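Local coordinates for protein N-(5'-phosphoribosyl)anthranilate isomerase (Jonesia denitrificans, PDB 4WUI) that probably catalyses the isomerisation of N-(5-phospho-beta-D-ribosyl)anthranilate to 1-(2-carboxyphenylamino)-1-deoxy-D-ribulose 5-phosphate, the third step from chorismate to tryptophan, at residues A[59-64]-A[81-86]; A[105-110]-A[123-128]; A[156-161]-A[194-199]. One frame throughout, in Å; residues are numbered along the deposited sequence. Where two conformers were deposited one is given.

The three contacts follow one another round a single (beta/alpha)8 barrel. Interactions 1 and 2 belong to the same closed sheet, with centres about 11 Å apart. Strands 81-84 and 103-108 are neighbours, and a probable backbone hydrogen bond joins them, Leu84 O to Ala106 N at 2.9 Å. Interaction 3 lies on the other side of the chain's centre from interaction 1, about 22 Å away between centres. Interactions 2 and 3 touch where Asp128 OD1, in the conformer given, comes 3.1 Å from Gly156 N. A bound citrate, probably from the crystallisation liquor, accepts a hydrogen bond from Gly157 N and is hydrogen-bonded to that same Asp128 OD1. It may mark the substrate pocket.

Interaction 1. Residues A[59-64]-A[81-86]; sequences VLVVAT and VLQLHG
Val59, Val61, Val81 and Gln83 share one face of two parallel strands, and Gln83 packs against both Val59 and Val61. Its CG is anti to the backbone N (chi1 177°) and the chain stays extended beyond it. Val61 lies side by side with it, pointing the same way. Val61 CG1 is 3.8 Å from Gln83 NE2, while Val61 CG2 lies nearest Gln83 OE1, at 3.9 Å. Val59 crosses Gln83 obliquely, and Val59 CG1 presses on Gln83 CB at 3.5 Å. The same methyl touches Val81 CG1, because Val59 and Val81 also stand side by side. The amide oxygen of Gln83 is hydrogen-bonded to Lys7 NZ, so this buried oxygen has a partner. An alanine in place of this glutamine would probably leave Lys7 without this acceptor and open a gap beside the methyls of Val61.

Leu60, Val62, Leu82 and Leu84 occupy the other face, against helix 67-77. Leu60 and Leu82 run alongside each other, with Leu60 CD2 4.0 Å from Leu82 CD1. Val62 CG1 is anti to the carbonyl carbon (chi1 -67°), which leaves CG2 between the backbone N and that carbon. Val62 CG2 meets Leu84 CD2 at 3.6 Å and also touches Leu82 CD1.

Four backbone hydrogen bonds hold the register. Leu60 N gives to Val81 O and Val62 N to Gln83 O. In return Gln83 N gives to Leu60 O at 2.8 Å, nearly straight at 172°. His85 N gives to Val62 O just past the strand end, where Ala63 CB meets His85 CB.

The two strands and helix 67-77 form a right-handed beta-alpha-beta unit of the TIM barrel, with Gln83 on the face turned to the barrel interior.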
# COMPACT_ATOMS: atom_id res chain seq x y z
N VAL A 59 -7.28 -3.05 -3.66
CA VAL A 59 -6.33 -3.99 -3.10
C VAL A 59 -6.89 -4.55 -1.81
O VAL A 59 -7.19 -3.81 -0.88
CB VAL A 59 -4.97 -3.29 -2.82
CG1 VAL A 59 -3.95 -4.31 -2.36
CG2 VAL A 59 -4.48 -2.52 -4.04
N LEU A 60 -7.00 -5.88 -1.74
CA LEU A 60 -7.32 -6.57 -0.50
C LEU A 60 -6.01 -6.83 0.22
O LEU A 60 -5.11 -7.47 -0.32
CB LEU A 60 -8.03 -7.90 -0.78
CG LEU A 60 -8.26 -8.77 0.44
CD1 LEU A 60 -9.24 -8.10 1.41
CD2 LEU A 60 -8.79 -10.13 0.05
N VAL A 61 -5.91 -6.32 1.46
CA VAL A 61 -4.68 -6.43 2.24
C VAL A 61 -4.91 -7.39 3.39
O VAL A 61 -5.78 -7.14 4.24
CB VAL A 61 -4.25 -5.04 2.76
CG1 VAL A 61 -3.00 -5.14 3.56
CG2 VAL A 61 -4.10 -4.05 1.62
N VAL A 62 -4.19 -8.51 3.42
CA VAL A 62 -4.33 -9.52 4.45
C VAL A 62 -3.01 -9.75 5.18
O VAL A 62 -1.92 -9.43 4.68
CB VAL A 62 -4.86 -10.86 3.88
CG1 VAL A 62 -6.28 -10.70 3.40
CG2 VAL A 62 -3.96 -11.35 2.73
N ALA A 63 -3.11 -10.33 6.36
CA ALA A 63 -1.96 -10.57 7.23
C ALA A 63 -1.95 -11.96 7.86
O ALA A 63 -0.90 -12.60 7.89
CB ALA A 63 -1.91 -9.50 8.33
N THR A 64 -3.09 -12.41 8.37
CA THR A 64 -3.19 -13.61 9.19
C THR A 64 -4.22 -14.60 8.62
O THR A 64 -4.50 -15.62 9.22
CB THR A 64 -3.56 -13.24 10.66
OG1 THR A 64 -4.71 -12.41 10.67
CG2 THR A 64 -2.39 -12.54 11.33
N VAL A 81 -6.29 -6.59 -6.77
CA VAL A 81 -4.99 -7.03 -6.28
C VAL A 81 -5.15 -7.67 -4.90
O VAL A 81 -5.91 -7.17 -4.08
CB VAL A 81 -4.02 -5.84 -6.15
CG1 VAL A 81 -2.69 -6.23 -5.55
CG2 VAL A 81 -3.82 -5.12 -7.47
N LEU A 82 -4.39 -8.74 -4.66
CA LEU A 82 -4.22 -9.33 -3.34
C LEU A 82 -2.85 -8.98 -2.80
O LEU A 82 -1.84 -9.37 -3.40
CB LEU A 82 -4.40 -10.85 -3.43
CG LEU A 82 -4.15 -11.63 -2.14
CD1 LEU A 82 -5.08 -11.22 -1.02
CD2 LEU A 82 -4.28 -13.13 -2.40
N GLN A 83 -2.78 -8.23 -1.69
CA GLN A 83 -1.54 -7.84 -1.06
C GLN A 83 -1.34 -8.65 0.23
O GLN A 83 -2.20 -8.62 1.12
CB GLN A 83 -1.53 -6.33 -0.73
CG GLN A 83 -0.29 -5.87 -0.01
CD GLN A 83 -0.33 -4.42 0.38
OE1 GLN A 83 -0.75 -3.57 -0.40
NE2 GLN A 83 0.10 -4.13 1.60
N LEU A 84 -0.21 -9.34 0.31
CA LEU A 84 0.13 -10.22 1.41
C LEU A 84 1.16 -9.55 2.31
O LEU A 84 2.24 -9.17 1.86
CB LEU A 84 0.72 -11.52 0.86
CG LEU A 84 -0.17 -12.28 -0.10
CD1 LEU A 84 0.56 -13.48 -0.69
CD2 LEU A 84 -1.47 -12.67 0.54
N HIS A 85 0.83 -9.44 3.59
CA HIS A 85 1.79 -8.90 4.53
C HIS A 85 2.96 -9.87 4.77
O HIS A 85 2.98 -11.01 4.29
CB HIS A 85 1.08 -8.60 5.83
CG HIS A 85 1.71 -7.51 6.64
ND1 HIS A 85 2.21 -7.71 7.91
CD2 HIS A 85 1.87 -6.19 6.38
CE1 HIS A 85 2.66 -6.57 8.40
NE2 HIS A 85 2.47 -5.63 7.48
N GLY A 86 3.95 -9.42 5.52
CA GLY A 86 5.20 -10.14 5.64
C GLY A 86 5.15 -11.45 6.42
O GLY A 86 6.10 -12.24 6.34

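Interaction 2. Residues A[105-110]-A[123-128]; sequences RATSLS and ELLLLD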
# COMPACT_ATOMS: atom_id res chain seq x y z
N ARG A 105 3.68 -8.67 -2.71
CA ARG A 105 4.46 -9.18 -1.60
C ARG A 105 4.87 -7.94 -0.75
O ARG A 105 5.51 -7.05 -1.24
CB ARG A 105 5.70 -10.01 -2.14
CG ARG A 105 6.63 -10.56 -1.07
CD ARG A 105 7.57 -11.62 -1.56
NE ARG A 105 8.55 -11.16 -2.52
CZ ARG A 105 9.80 -10.80 -2.25
NH1 ARG A 105 10.25 -10.72 -1.02
NH2 ARG A 105 10.58 -10.43 -3.25
N ALA A 106 4.44 -7.83 0.49
CA ALA A 106 4.91 -6.80 1.38
C ALA A 106 5.96 -7.37 2.34
O ALA A 106 5.88 -8.53 2.75
CB ALA A 106 3.74 -6.19 2.18
N THR A 107 6.97 -6.55 2.67
CA THR A 107 8.00 -6.92 3.62
C THR A 107 8.59 -5.69 4.26
O THR A 107 8.24 -4.56 3.94
CB THR A 107 9.13 -7.72 2.94
OG1 THR A 107 9.99 -8.28 3.93
CG2 THR A 107 9.92 -6.87 1.96
N SER A 108 9.50 -5.88 5.19
CA SER A 108 10.11 -4.72 5.79
C SER A 108 11.58 -4.89 5.82
O SER A 108 12.07 -6.00 5.74
CB SER A 108 9.58 -4.53 7.18
OG SER A 108 9.97 -5.65 7.91
N LEU A 109 12.31 -3.80 5.91
CA LEU A 109 13.75 -3.93 5.81
C LEU A 109 14.36 -4.67 6.96
O LEU A 109 15.38 -5.35 6.78
CB LEU A 109 14.42 -2.58 5.64
CG LEU A 109 14.32 -2.08 4.21
CD1 LEU A 109 14.99 -0.75 4.12
CD2 LEU A 109 14.98 -3.05 3.19
N SER A 110 13.74 -4.58 8.13
CA SER A 110 14.28 -5.23 9.32
C SER A 110 14.15 -6.74 9.20
O SER A 110 14.79 -7.48 9.95
CB SER A 110 13.56 -4.75 10.58
OG SER A 110 12.16 -4.93 10.45
N GLU A 123 3.76 -9.43 -8.54
CA GLU A 123 3.79 -8.33 -9.47
C GLU A 123 4.62 -7.15 -8.97
O GLU A 123 5.20 -6.40 -9.75
CB GLU A 123 2.31 -7.86 -9.61
CG GLU A 123 2.08 -6.67 -10.47
CD GLU A 123 0.60 -6.36 -10.49
OE1 GLU A 123 -0.13 -7.08 -11.17
OE2 GLU A 123 0.16 -5.38 -9.86
N LEU A 124 4.61 -6.97 -7.65
CA LEU A 124 5.13 -5.77 -7.02
C LEU A 124 5.52 -6.14 -5.60
O LEU A 124 4.88 -6.99 -4.97
CB LEU A 124 4.05 -4.70 -7.07
CG LEU A 124 4.32 -3.39 -6.32
CD1 LEU A 124 3.63 -2.24 -7.03
CD2 LEU A 124 3.90 -3.45 -4.85
N LEU A 125 6.55 -5.47 -5.10
CA LEU A 125 7.02 -5.59 -3.73
C LEU A 125 6.78 -4.28 -2.97
O LEU A 125 7.14 -3.21 -3.47
CB LEU A 125 8.52 -5.87 -3.78
CG LEU A 125 9.28 -6.12 -2.51
CD1 LEU A 125 8.75 -7.32 -1.79
CD2 LEU A 125 10.74 -6.35 -2.86
N LEU A 126 6.17 -4.37 -1.79
CA LEU A 126 5.99 -3.22 -0.94
C LEU A 126 7.05 -3.35 0.16
O LEU A 126 7.09 -4.38 0.87
CB LEU A 126 4.56 -3.17 -0.43
CG LEU A 126 4.24 -1.98 0.44
CD1 LEU A 126 2.75 -1.72 0.37
CD2 LEU A 126 4.63 -2.26 1.87
N LEU A 127 7.92 -2.35 0.27
CA LEU A 127 9.03 -2.36 1.21
C LEU A 127 8.78 -1.31 2.28
O LEU A 127 8.73 -0.11 1.97
CB LEU A 127 10.33 -2.07 0.49
CG LEU A 127 11.59 -2.08 1.32
CD1 LEU A 127 11.76 -3.42 1.99
CD2 LEU A 127 12.79 -1.74 0.40
N ASP A 128 8.64 -1.75 3.52
CA ASP A 128 8.35 -0.84 4.63
C ASP A 128 9.61 -0.58 5.42
O ASP A 128 10.28 -1.51 5.93
CB ASP A 128 7.26 -1.42 5.53
CG ASP A 128 6.71 -0.43 6.56
OD1 ASP A 128 6.52 0.75 6.22
OD2 ASP A 128 6.42 -0.85 7.70
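Arg105 and Leu125 meet in a parallel strand pairing, 105-108 beside 124-128, in the wall of the barrel. The strands run 24° apart, and five backbone hydrogen bonds join them. Arg105 N gives to Leu124 O, Leu126 N to Arg105 O, Thr107 N to Leu126 O and Asp128 N to Thr107 O. Leu109 N gives to Asp128 O at 3.1 Å, carrying the pairing past the end of strand 103-108.

Arg105, Thr107, Leu125 and Leu127 share the outward face. A bend at chi3 (66°) turns Arg105 NE back, and Leu125 CD1 lies over the centre of one guanidinium face, 3.7 Å from Arg105 CZ. The same methyl is 3.3 Å from Arg105 O. Leu127 lies alongside Thr107, and Leu109 crosses it at about a right angle. Leu127 CD1 is near Leu109 CD2 in the conformer given. On the inward face Ala106 CB touches Leu126 CD2 in one of the two conformers of Leu126.

Leu125 covers one face of the guanidinium, and the N-H groups of Arg105 serve polar partners: NH2 makes a salt bridge to Glu122 and NH1 bonds to Asn114 O. Apolar cover of this kind would be likely to strengthen the attraction between Arg105 and Glu122.

Interaction 3. Residues A[156-161]-A[194-199]; sequences GGLTPD and AAFVQA
Pro160 is the bump of the loop, and it rests on the surface of helix 190-204 between Ala195, Phe196 and Ala199. Pro160 CG lies 4.1 Å from Phe196 CB and close to the backbone N and CA of Phe196. Pro160 CB meets Ala195 CB at 4.0 Å. One turn further along the helix, Ala199 CB comes 3.8 Å from Pro160 O. The small side chains of the two alanines leave a shallow hollow that takes the proline and its carbonyl.

Phe196 is the bump going the other way. Its CG is anti to the backbone N (chi1 -175°), which sends CG out from the helix, and the ring meets the loop with its CD1-CE1 edge. The loop atoms lie near the ring plane. Phe196 CD1 is 3.7 Å from Thr159 C, and Phe196 CE1 is 3.9 Å from Leu158 CB. Val175 and Val177 of strand 174-177 and Val163 of helix 163-170 also touch the Phe196 side chain, so it is buried between sheet, helix and loop.

The contact is van der Waals throughout, with backbone atoms of Thr159 and Pro160 taking part. It joins the loop that follows strand 152-155 to the last helix of the barrel. In a TIM barrel, loops after the strands line the active-site end, and here Gly157 N is hydrogen-bonded to the bound citrate at that end.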
# COMPACT_ATOMS: atom_id res chain seq x y z
N GLY A 156 6.68 3.62 5.03
CA GLY A 156 7.42 3.74 6.28
C GLY A 156 7.04 5.00 7.00
O GLY A 156 7.85 5.93 7.12
N GLY A 157 5.81 5.07 7.49
CA GLY A 157 5.42 6.26 8.19
C GLY A 157 5.43 7.49 7.29
O GLY A 157 5.73 8.59 7.75
N LEU A 158 5.10 7.33 6.02
CA LEU A 158 5.01 8.48 5.14
C LEU A 158 3.85 9.37 5.58
O LEU A 158 2.78 8.90 5.97
CB LEU A 158 4.85 8.05 3.69
CG LEU A 158 6.04 7.28 3.10
CD1 LEU A 158 5.71 6.85 1.67
CD2 LEU A 158 7.32 8.11 3.12
N THR A 159 4.05 10.67 5.45
CA THR A 159 3.09 11.69 5.80
C THR A 159 3.14 12.81 4.78
O THR A 159 4.11 12.91 4.03
CB THR A 159 3.39 12.29 7.18
OG1 THR A 159 4.60 13.05 7.06
CG2 THR A 159 3.51 11.24 8.26
N PRO A 160 2.16 13.73 4.80
CA PRO A 160 2.31 14.91 3.93
C PRO A 160 3.57 15.70 4.27
O PRO A 160 4.08 16.40 3.39
CB PRO A 160 1.03 15.72 4.20
CG PRO A 160 0.05 14.69 4.64
CD PRO A 160 0.85 13.69 5.45
N ASP A 161 4.05 15.63 5.51
CA ASP A 161 5.22 16.39 5.93
C ASP A 161 6.54 15.82 5.45
O ASP A 161 7.50 16.59 5.32
CB ASP A 161 5.26 16.50 7.46
CG ASP A 161 4.24 17.45 8.02
OD1 ASP A 161 3.87 18.41 7.33
OD2 ASP A 161 3.81 17.26 9.18
N ALA A 194 -5.51 14.73 0.43
CA ALA A 194 -5.27 15.74 -0.58
C ALA A 194 -3.86 16.33 -0.45
O ALA A 194 -3.13 16.51 -1.43
CB ALA A 194 -6.31 16.85 -0.51
N ALA A 195 -3.47 16.62 0.78
CA ALA A 195 -2.15 17.22 1.04
C ALA A 195 -1.03 16.25 0.66
O ALA A 195 0.00 16.66 0.10
CB ALA A 195 -2.03 17.61 2.50
N PHE A 196 -1.20 14.98 0.99
CA PHE A 196 -0.21 13.97 0.68
C PHE A 196 0.03 13.90 -0.82
O PHE A 196 1.17 13.88 -1.29
CB PHE A 196 -0.68 12.60 1.19
CG PHE A 196 0.33 11.51 1.00
CD1 PHE A 196 1.31 11.31 1.96
CD2 PHE A 196 0.36 10.74 -0.14
CE1 PHE A 196 2.25 10.32 1.80
CE2 PHE A 196 1.31 9.74 -0.29
CZ PHE A 196 2.26 9.55 0.68
N VAL A 197 -1.05 13.83 -1.59
CA VAL A 197 -0.94 13.71 -3.02
C VAL A 197 -0.30 14.98 -3.61
O VAL A 197 0.54 14.91 -4.51
CB VAL A 197 -2.28 13.35 -3.65
CG1 VAL A 197 -2.20 13.40 -5.15
CG2 VAL A 197 -2.74 11.98 -3.15
N GLN A 198 -0.71 16.15 -3.11
CA GLN A 198 -0.12 17.40 -3.59
C GLN A 198 1.39 17.40 -3.35
O GLN A 198 2.17 17.74 -4.23
CB GLN A 198 -0.75 18.59 -2.90
CG GLN A 198 -0.16 19.91 -3.35
CD GLN A 198 -0.87 21.07 -2.72
OE1 GLN A 198 -2.09 21.20 -2.85
NE2 GLN A 198 -0.14 21.93 -2.04
N ALA A 199 1.81 17.04 -2.16
CA ALA A 199 3.22 17.02 -1.82
C ALA A 199 3.99 16.03 -2.70
O ALA A 199 5.09 16.32 -3.20
CB ALA A 199 3.42 16.69 -0.35